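Local coordinates for protein CofB (Escherichia coli, PDB 5AX6) that serves as the homotrimeric minor pilin of the CFA/III type IVb pilus of human enterotoxigenic Escherichia coli and probably takes part in pilus assembly, at residues R6-S11 against N161-L166; L121-D127 against V142-F148; I175-D179 against R224-D228. All coordinates share one frame; numbering follows the deposited sequence.

Contact 1 of 3, residues R6-S11 against N161-L166; sequences RRQIVS and NYVSSL
One face of the Tyr162 ring is covered by the aliphatic part of Arg7, whose CD stands 3.6 Å from the ring centroid, a CH-pi contact over the middle of the ring. In the plane of the same ring, Ser11 OG sits at the edge beside CD1. The Arg7 guanidinium is turned 74° from the ring and is too far for more than a weak cation-pi attraction; one of its own faces takes Asn161 CB, which lies 3.4 Å from NE. The bend at chi3 (-57°) turns the guanidinium off the ring and over Asn161. Tyr162 thus acts as a knob in a hole formed by Arg6, Arg7, Val10 and Ser11, with Val10 CG1 4.0 Å from Tyr162 CE1. These contacts join helix 4-25, the N-terminal helix of this pilin domain, to helix 161-171; the axes of the segments 6-11 and 161-166 cross at -57° and approach to 8.8 Å. Small residues let the backbones come close further along: Ser11 OG and Ser165 OG share a hydrogen bond of 2.6 Å, and each hydroxyl also lies near a carbonyl of its own helix, Arg7 O and Tyr162 O respectively. Gln8, bent at chi2, reaches Ser165 O through NE2 at 3.2 Å, the donor tilted out of the carbonyl plane; the same NE2 also bonds Asn12 OD1.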
loop_
_atom_site.group_PDB
_atom_site.type_symbol
_atom_site.label_atom_id
_atom_site.label_comp_id
_atom_site.label_asym_id
_atom_site.label_seq_id
_atom_site.Cartn_x
_atom_site.Cartn_y
_atom_site.Cartn_z
ATOM N N ARG A 6 39.719 15.962 5.191
ATOM C CA ARG A 6 40.469 14.816 5.690
ATOM C C ARG A 6 39.859 14.282 6.987
ATOM O O ARG A 6 39.630 13.077 7.135
ATOM C CB ARG A 6 41.934 15.192 5.918
ATOM C CG ARG A 6 42.698 14.205 6.798
ATOM C CD ARG A 6 44.048 14.765 7.243
ATOM N NE ARG A 6 43.918 15.971 8.063
ATOM C CZ ARG A 6 43.890 15.978 9.394
ATOM N NH1 ARG A 6 43.977 14.837 10.069
ATOM N NH2 ARG A 6 43.772 17.126 10.051
ATOM N N ARG A 7 39.602 15.187 7.928
ATOM C CA ARG A 7 39.025 14.803 9.207
ATOM C C ARG A 7 37.632 14.208 9.033
ATOM O O ARG A 7 37.240 13.318 9.787
ATOM C CB ARG A 7 38.973 16.000 10.161
ATOM C CG ARG A 7 40.317 16.359 10.779
ATOM C CD ARG A 7 40.148 17.289 11.978
ATOM N NE ARG A 7 39.423 18.505 11.622
ATOM C CZ ARG A 7 40.006 19.636 11.238
ATOM N NH1 ARG A 7 41.329 19.715 11.169
ATOM N NH2 ARG A 7 39.261 20.688 10.928
ATOM N N GLN A 8 36.888 14.684 8.041
ATOM C CA GLN A 8 35.554 14.148 7.825
ATOM C C GLN A 8 35.620 12.703 7.348
ATOM O O GLN A 8 34.767 11.885 7.696
ATOM C CB GLN A 8 34.767 14.984 6.821
ATOM C CG GLN A 8 33.285 14.642 6.817
ATOM C CD GLN A 8 32.632 14.896 8.176
ATOM O OE1 GLN A 8 32.614 16.027 8.667
ATOM N NE2 GLN A 8 32.106 13.840 8.792
ATOM N N ILE A 9 36.632 12.384 6.552
ATOM C CA ILE A 9 36.742 11.036 6.021
ATOM C C ILE A 9 37.116 10.059 7.133
ATOM O O ILE A 9 36.561 8.966 7.209
ATOM C CB ILE A 9 37.770 10.964 4.875
ATOM C CG1 ILE A 9 37.191 11.635 3.626
ATOM C CG2 ILE A 9 38.136 9.516 4.571
ATOM C CD1 ILE A 9 38.196 11.820 2.505
ATOM N N VAL A 10 38.055 10.458 7.987
ATOM C CA VAL A 10 38.395 9.677 9.173
ATOM C C VAL A 10 37.162 9.488 10.060
ATOM O O VAL A 10 36.858 8.370 10.495
ATOM C CB VAL A 10 39.507 10.358 9.989
ATOM C CG1 VAL A 10 39.700 9.658 11.330
ATOM C CG2 VAL A 10 40.810 10.382 9.191
ATOM N N SER A 11 36.449 10.583 10.314
ATOM C CA SER A 11 35.266 10.540 11.172
ATOM C C SER A 11 34.172 9.641 10.603
ATOM O O SER A 11 33.514 8.917 11.347
ATOM C CB SER A 11 34.721 11.955 11.402
ATOM O OG SER A 11 35.660 12.722 12.138
ATOM N N ASN A 161 38.224 19.887 16.840
ATOM C CA ASN A 161 37.912 19.938 15.419
ATOM C C ASN A 161 37.253 18.627 15.017
ATOM O O ASN A 161 36.335 18.592 14.193
ATOM C CB ASN A 161 39.174 20.184 14.589
ATOM C CG ASN A 161 40.062 21.269 15.177
ATOM O OD1 ASN A 161 39.580 22.209 15.811
ATOM N ND2 ASN A 161 41.369 21.141 14.971
ATOM N N TYR A 162 37.725 17.547 15.635
ATOM C CA TYR A 162 37.238 16.211 15.330
ATOM C C TYR A 162 35.851 15.955 15.903
ATOM O O TYR A 162 35.070 15.211 15.317
ATOM C CB TYR A 162 38.220 15.162 15.851
ATOM C CG TYR A 162 39.176 14.675 14.796
ATOM C CD1 TYR A 162 38.729 13.877 13.751
ATOM C CD2 TYR A 162 40.523 15.010 14.841
ATOM C CE1 TYR A 162 39.597 13.424 12.775
ATOM C CE2 TYR A 162 41.402 14.563 13.870
ATOM C CZ TYR A 162 40.932 13.769 12.837
ATOM O OH TYR A 162 41.794 13.318 11.865
ATOM N N VAL A 163 35.540 16.566 17.040
ATOM C CA VAL A 163 34.231 16.363 17.648
ATOM C C VAL A 163 33.124 16.838 16.713
ATOM O O VAL A 163 32.078 16.199 16.583
ATOM C CB VAL A 163 34.107 17.086 19.000
ATOM C CG1 VAL A 163 32.651 17.135 19.434
ATOM C CG2 VAL A 163 34.958 16.388 20.056
ATOM N N SER A 164 33.359 17.961 16.047
ATOM C CA SER A 164 32.379 18.489 15.111
ATOM C C SER A 164 32.190 17.544 13.922
ATOM O O SER A 164 31.062 17.300 13.488
ATOM C CB SER A 164 32.796 19.881 14.624
ATOM O OG SER A 164 31.753 20.483 13.879
ATOM N N SER A 165 33.283 16.998 13.398
ATOM C CA SER A 165 33.151 16.082 12.271
ATOM C C SER A 165 32.606 14.722 12.732
ATOM O O SER A 165 31.883 14.067 11.986
ATOM C CB SER A 165 34.485 15.922 11.526
ATOM O OG SER A 165 35.466 15.287 12.317
ATOM N N LEU A 166 32.941 14.301 13.950
ATOM C CA LEU A 166 32.359 13.075 14.503
ATOM C C LEU A 166 30.851 13.215 14.677
ATOM O O LEU A 166 30.088 12.302 14.355
ATOM C CB LEU A 166 33.012 12.717 15.839
ATOM C CG LEU A 166 34.440 12.178 15.734
ATOM C CD1 LEU A 166 35.133 12.208 17.090
ATOM C CD2 LEU A 166 34.455 10.764 15.139
#

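Contact 2 of 3, residues L121-D127 against V142-F148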
loop_
_atom_site.group_PDB
_atom_site.type_symbol
_atom_site.label_atom_id
_atom_site.label_comp_id
_atom_site.label_asym_id
_atom_site.label_seq_id
_atom_site.Cartn_x
_atom_site.Cartn_y
_atom_site.Cartn_z
ATOM N N LEU A 121 43.485 9.789 14.553
ATOM C CA LEU A 121 42.485 9.366 15.523
ATOM C C LEU A 121 42.063 7.936 15.212
ATOM O O LEU A 121 41.675 7.637 14.081
ATOM C CB LEU A 121 41.283 10.314 15.493
ATOM C CG LEU A 121 40.325 10.364 16.684
ATOM C CD1 LEU A 121 41.039 10.751 17.971
ATOM C CD2 LEU A 121 39.184 11.328 16.395
ATOM N N LYS A 122 42.151 7.062 16.213
ATOM C CA LYS A 122 41.859 5.634 16.056
ATOM C C LYS A 122 41.111 5.097 17.264
ATOM O O LYS A 122 41.295 5.589 18.371
ATOM C CB LYS A 122 43.147 4.824 15.899
ATOM C CG LYS A 122 44.007 5.198 14.712
ATOM C CD LYS A 122 45.292 4.395 14.723
ATOM C CE LYS A 122 46.087 4.633 13.441
ATOM N NZ LYS A 122 47.521 4.240 13.607
ATOM N N ILE A 123 40.316 4.054 17.070
ATOM C CA ILE A 123 39.728 3.369 18.225
ATOM C C ILE A 123 40.769 2.497 18.908
ATOM O O ILE A 123 41.334 1.595 18.295
ATOM C CB ILE A 123 38.522 2.506 17.828
ATOM C CG1 ILE A 123 37.448 3.379 17.181
ATOM C CG2 ILE A 123 37.964 1.774 19.064
ATOM C CD1 ILE A 123 36.363 2.600 16.448
ATOM N N ASP A 124 41.021 2.766 20.187
ATOM C CA ASP A 124 42.071 2.069 20.917
ATOM C C ASP A 124 41.514 0.954 21.806
ATOM O O ASP A 124 42.206 0.002 22.158
ATOM C CB ASP A 124 42.857 3.069 21.776
ATOM C CG ASP A 124 44.159 2.491 22.289
ATOM O OD1 ASP A 124 44.908 1.895 21.478
ATOM O OD2 ASP A 124 44.433 2.622 23.500
ATOM N N ARG A 125 40.244 1.079 22.158
ATOM C CA ARG A 125 39.679 0.237 23.188
ATOM C C ARG A 125 38.175 0.428 23.227
ATOM O O ARG A 125 37.670 1.513 22.919
ATOM C CB ARG A 125 40.319 0.590 24.536
ATOM C CG ARG A 125 39.534 0.196 25.748
ATOM C CD ARG A 125 40.287 0.621 27.001
ATOM N NE ARG A 125 39.396 0.680 28.154
ATOM C CZ ARG A 125 39.800 0.949 29.385
ATOM N NH1 ARG A 125 41.090 1.169 29.622
ATOM N NH2 ARG A 125 38.918 0.982 30.374
ATOM N N ILE A 126 37.474 -0.646 23.571
ATOM C CA ILE A 126 36.020 -0.646 23.663
ATOM C C ILE A 126 35.609 -1.205 25.007
ATOM O O ILE A 126 36.148 -2.225 25.451
ATOM C CB ILE A 126 35.381 -1.475 22.534
ATOM C CG1 ILE A 126 35.756 -0.879 21.173
ATOM C CG2 ILE A 126 33.860 -1.543 22.699
ATOM C CD1 ILE A 126 35.414 -1.794 19.988
ATOM N N ASP A 127 34.677 -0.520 25.671
ATOM C CA ASP A 127 34.154 -0.962 26.960
ATOM C C ASP A 127 32.671 -1.294 26.821
ATOM O O ASP A 127 31.889 -0.402 26.514
ATOM C CB ASP A 127 34.317 0.127 28.048
ATOM C CG ASP A 127 35.779 0.430 28.395
ATOM O OD1 ASP A 127 36.687 -0.140 27.757
ATOM O OD2 ASP A 127 36.015 1.269 29.305
ATOM N N VAL A 142 27.933 1.432 25.419
ATOM C CA VAL A 142 29.175 1.051 24.749
ATOM C C VAL A 142 30.080 2.264 24.660
ATOM O O VAL A 142 29.722 3.270 24.052
ATOM C CB VAL A 142 28.930 0.480 23.325
ATOM C CG1 VAL A 142 30.249 -0.007 22.717
ATOM C CG2 VAL A 142 27.914 -0.657 23.364
ATOM N N ASP A 143 31.254 2.166 25.276
ATOM C CA ASP A 143 32.225 3.253 25.251
ATOM C C ASP A 143 33.350 2.947 24.272
ATOM O O ASP A 143 33.885 1.845 24.280
ATOM C CB ASP A 143 32.829 3.481 26.645
ATOM C CG ASP A 143 31.834 4.068 27.638
ATOM O OD1 ASP A 143 30.813 4.658 27.207
ATOM O OD2 ASP A 143 32.098 3.954 28.858
ATOM N N PHE A 144 33.718 3.938 23.467
ATOM C CA PHE A 144 34.833 3.835 22.535
ATOM C C PHE A 144 35.902 4.846 22.931
ATOM O O PHE A 144 35.629 6.045 22.974
ATOM C CB PHE A 144 34.371 4.100 21.096
ATOM C CG PHE A 144 33.368 3.109 20.588
ATOM C CD1 PHE A 144 33.776 1.991 19.864
ATOM C CD2 PHE A 144 32.014 3.292 20.833
ATOM C CE1 PHE A 144 32.848 1.062 19.399
ATOM C CE2 PHE A 144 31.082 2.387 20.365
ATOM C CZ PHE A 144 31.496 1.264 19.644
ATOM N N ILE A 145 37.098 4.365 23.239
ATOM C CA ILE A 145 38.206 5.250 23.581
ATOM C C ILE A 145 39.006 5.476 22.315
ATOM O O ILE A 145 39.520 4.527 21.720
ATOM C CB ILE A 145 39.109 4.670 24.698
ATOM C CG1 ILE A 145 38.383 4.710 26.050
ATOM C CG2 ILE A 145 40.415 5.449 24.808
ATOM C CD1 ILE A 145 37.247 3.715 26.159
ATOM N N LEU A 146 39.055 6.730 21.885
ATOM C CA LEU A 146 39.771 7.106 20.670
ATOM C C LEU A 146 41.086 7.761 21.039
ATOM O O LEU A 146 41.098 8.735 21.786
ATOM C CB LEU A 146 38.936 8.063 19.820
ATOM C CG LEU A 146 37.881 7.446 18.899
ATOM C CD1 LEU A 146 37.087 6.402 19.643
ATOM C CD2 LEU A 146 36.971 8.540 18.344
ATOM N N THR A 147 42.187 7.219 20.527
ATOM C CA THR A 147 43.497 7.775 20.825
ATOM C C THR A 147 43.899 8.823 19.784
ATOM O O THR A 147 43.692 8.642 18.579
ATOM C CB THR A 147 44.560 6.671 20.908
ATOM O OG1 THR A 147 45.822 7.252 21.246
ATOM C CG2 THR A 147 44.671 5.922 19.578
ATOM N N PHE A 148 44.434 9.936 20.283
ATOM C CA PHE A 148 45.006 11.004 19.472
ATOM C C PHE A 148 46.484 10.741 19.238
ATOM O O PHE A 148 47.247 10.610 20.196
ATOM C CB PHE A 148 44.873 12.357 20.170
ATOM C CG PHE A 148 43.588 13.080 19.905
ATOM C CD1 PHE A 148 43.285 13.545 18.639
ATOM C CD2 PHE A 148 42.716 13.371 20.949
ATOM C CE1 PHE A 148 42.107 14.245 18.408
ATOM C CE2 PHE A 148 41.542 14.073 20.726
ATOM C CZ PHE A 148 41.237 14.508 19.452
HETATM O O HOH W 1 34.505 3.519 30.008
#
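Leu121 turns its CG anti to the backbone N (chi1 -161°), which, with chi2 at 59°, lays CD1 over one face of the Phe148 ring, 3.8 Å from the centroid. Ile126 has CG1 anti to its carbonyl carbon instead (chi1 -61°), and Phe144 does likewise, leaving the two side chains alongside one another with CG1 of Ile126 3.7 Å from CD1 of Phe144. Between these pairs, Ile123 CG1 meets Leu146 CD1. All six residues point to the face of the sheet that packs on helix 4-25, where Leu14 touches Leu121 and Ile123, and Ile18 touches Phe144; Tyr162 covers Leu121 and Phe148. The strands form the antiparallel hairpin 121-130/139-148 of the pilin-domain sheet, and its register shifts at a classic beta bulge: Asp124 and Arg125 both face Ile145, evidenced by Asp124 N to Ile145 O at 2.8 Å and Ile145 N to Arg125 O at 2.9 Å. Beyond it, Asp127 and Asp143 exchange two backbone bonds. On the other face, Arg125 grips Asp127 side-on, NE to OD1 at 2.9 Å on the syn lone pair and NH2 to OD2 at 3.1 Å, while NH1 bonds Ala190 O. Asp127 OD2 and Asp143 OD2, 4.8 Å apart, have a water between them; Ser226 OG hydrogen-bonds Asp143 OD1, and Arg141 forms a salt bridge with Asp143, which would probably ease the proximity of the two carboxylates.

Contact 3 of 3, residues I175-D179 against R224-D228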
loop_
_atom_site.group_PDB
_atom_site.type_symbol
_atom_site.label_atom_id
_atom_site.label_comp_id
_atom_site.label_asym_id
_atom_site.label_seq_id
_atom_site.Cartn_x
_atom_site.Cartn_y
_atom_site.Cartn_z
ATOM N N ILE A 175 22.804 7.795 14.700
ATOM C CA ILE A 175 23.265 7.534 16.054
ATOM C C ILE A 175 23.692 8.834 16.684
ATOM O O ILE A 175 23.900 9.831 15.998
ATOM C CB ILE A 175 24.433 6.542 16.099
ATOM C CG1 ILE A 175 25.653 7.119 15.380
ATOM C CG2 ILE A 175 24.023 5.204 15.514
ATOM C CD1 ILE A 175 26.948 6.441 15.805
ATOM N N SER A 176 23.831 8.820 18.000
ATOM C CA SER A 176 24.222 10.017 18.709
ATOM C C SER A 176 25.047 9.625 19.916
ATOM O O SER A 176 25.032 8.474 20.352
ATOM C CB SER A 176 22.992 10.830 19.127
ATOM O OG SER A 176 22.176 10.080 20.004
ATOM N N PHE A 177 25.790 10.580 20.447
ATOM C CA PHE A 177 26.620 10.286 21.608
ATOM C C PHE A 177 25.908 10.651 22.895
ATOM O O PHE A 177 25.426 11.773 23.041
ATOM C CB PHE A 177 27.939 11.032 21.512
ATOM C CG PHE A 177 28.664 10.798 20.218
ATOM C CD1 PHE A 177 29.116 9.528 19.887
ATOM C CD2 PHE A 177 28.911 11.846 19.345
ATOM C CE1 PHE A 177 29.791 9.306 18.697
ATOM C CE2 PHE A 177 29.582 11.634 18.155
ATOM C CZ PHE A 177 30.020 10.365 17.826
ATOM N N LYS A 178 25.850 9.700 23.825
ATOM C CA LYS A 178 25.299 9.954 25.148
ATOM C C LYS A 178 26.132 11.042 25.819
ATOM O O LYS A 178 25.602 11.977 26.424
ATOM C CB LYS A 178 25.284 8.672 25.981
ATOM C CG LYS A 178 24.591 8.820 27.332
ATOM C CD LYS A 178 24.756 7.562 28.174
ATOM C CE LYS A 178 24.063 7.705 29.518
ATOM N NZ LYS A 178 22.599 7.530 29.359
ATOM N N ASP A 179 27.446 10.916 25.693
ATOM C CA ASP A 179 28.350 11.990 26.073
ATOM C C ASP A 179 29.735 11.727 25.512
ATOM O O ASP A 179 30.008 10.665 24.916
ATOM C CB ASP A 179 28.424 12.169 27.599
ATOM C CG ASP A 179 28.513 13.649 28.014
ATOM O OD1 ASP A 179 29.224 14.438 27.341
ATOM O OD2 ASP A 179 27.849 14.034 28.999
ATOM N N ARG A 224 36.622 9.672 24.913
ATOM C CA ARG A 224 35.746 8.528 25.090
ATOM C C ARG A 224 34.366 8.885 24.555
ATOM O O ARG A 224 33.729 9.823 25.039
ATOM C CB ARG A 224 35.670 8.120 26.564
ATOM C CG ARG A 224 34.860 6.850 26.790
ATOM C CD ARG A 224 34.686 6.551 28.261
ATOM N NE ARG A 224 33.860 7.546 28.939
ATOM C CZ ARG A 224 33.518 7.464 30.222
ATOM N NH1 ARG A 224 33.939 6.435 30.945
ATOM N NH2 ARG A 224 32.773 8.408 30.778
ATOM N N LEU A 225 33.918 8.157 23.533
ATOM C CA LEU A 225 32.591 8.371 22.981
ATOM C C LEU A 225 31.658 7.302 23.517
ATOM O O LEU A 225 31.939 6.110 23.357
ATOM C CB LEU A 225 32.607 8.318 21.447
ATOM C CG LEU A 225 33.607 9.187 20.689
ATOM C CD1 LEU A 225 33.510 8.898 19.189
ATOM C CD2 LEU A 225 33.321 10.651 20.960
ATOM N N SER A 226 30.560 7.716 24.151
ATOM C CA SER A 226 29.605 6.772 24.736
ATOM C C SER A 226 28.353 6.667 23.882
ATOM O O SER A 226 27.759 7.685 23.535
ATOM C CB SER A 226 29.202 7.197 26.154
ATOM O OG SER A 226 30.326 7.238 27.013
ATOM N N ILE A 227 27.959 5.439 23.562
ATOM C CA ILE A 227 26.732 5.196 22.799
ATOM C C ILE A 227 25.757 4.357 23.609
ATOM O O ILE A 227 26.142 3.348 24.204
ATOM C CB ILE A 227 26.998 4.456 21.477
ATOM C CG1 ILE A 227 28.201 5.051 20.741
ATOM C CG2 ILE A 227 25.717 4.418 20.630
ATOM C CD1 ILE A 227 27.923 6.364 20.036
ATOM N N ASP A 228 24.494 4.770 23.630
ATOM C CA ASP A 228 23.428 3.972 24.235
ATOM C C ASP A 228 22.889 3.018 23.175
ATOM O O ASP A 228 22.216 3.464 22.254
ATOM C CB ASP A 228 22.308 4.895 24.757
ATOM C CG ASP A 228 21.156 4.141 25.406
ATOM O OD1 ASP A 228 21.127 2.888 25.368
ATOM O OD2 ASP A 228 20.255 4.823 25.949
HETATM O O HOH W 2 23.566 7.107 22.243
#
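Two backbone hydrogen bonds join the loop 175-179 to the strand 224-227: Lys178 N donates to Ser226 O at 2.8 Å, bent to 144° at the hydrogen, and Ser226 N donates more straightly to Asp179 O at 3.1 Å. The loop leads from helix 161-171 into strand 179-185, the neighbour of strand 220-227 in the antiparallel sheet. A water extends the link, giving a proton to Ser176 O and accepting one from Asp228 N. The apolar contacts centre on Phe177. Phe177 CD1 lies 3.4 Å from Ile227 CD1, and Phe177 CE1 3.8 Å from Leu225 CD1; CG anti to the carbonyl carbon (chi1 -53°) carries the ring to these branches. Ile15 of helix 4-25 and Ala170 of helix 161-171 also touch the Phe177 side chain. Replacing Phe177 by an alanine is likely to leave the Leu225 and Ile227 methyls without their aromatic partner and to open a gap between sheet and helices. Gln48 of a second subunit packs on Asp179. The backbone bonds do not depend on side-chain identity, whereas the fit to the helices rests on hydrophobic side chains.

How the contacts relate
All three contacts belong to the pilin domain. Contact 2 is the buried one, a strand pairing with one bulge, whereas contacts 1 and 3 are partly buried. Contact 1 joins two helices almost wholly through side chains; contact 3 ties a loop to a strand with backbone bonds and an apolar cluster, and it alone touches another subunit. Contacts 2 and 3 meet in the sheet, where strands 139-148 and 220-227 are neighbours: Phe144 O lies 2.8 Å from Leu225 N, a probable hydrogen bond. Helix 161-171 also brings contact 1 against both others, with Tyr162 CD1 of contact 1 packing on Leu121 CD2 of contact 2, and Leu166 CD1 approaching Leu225 CD1 of contact 3.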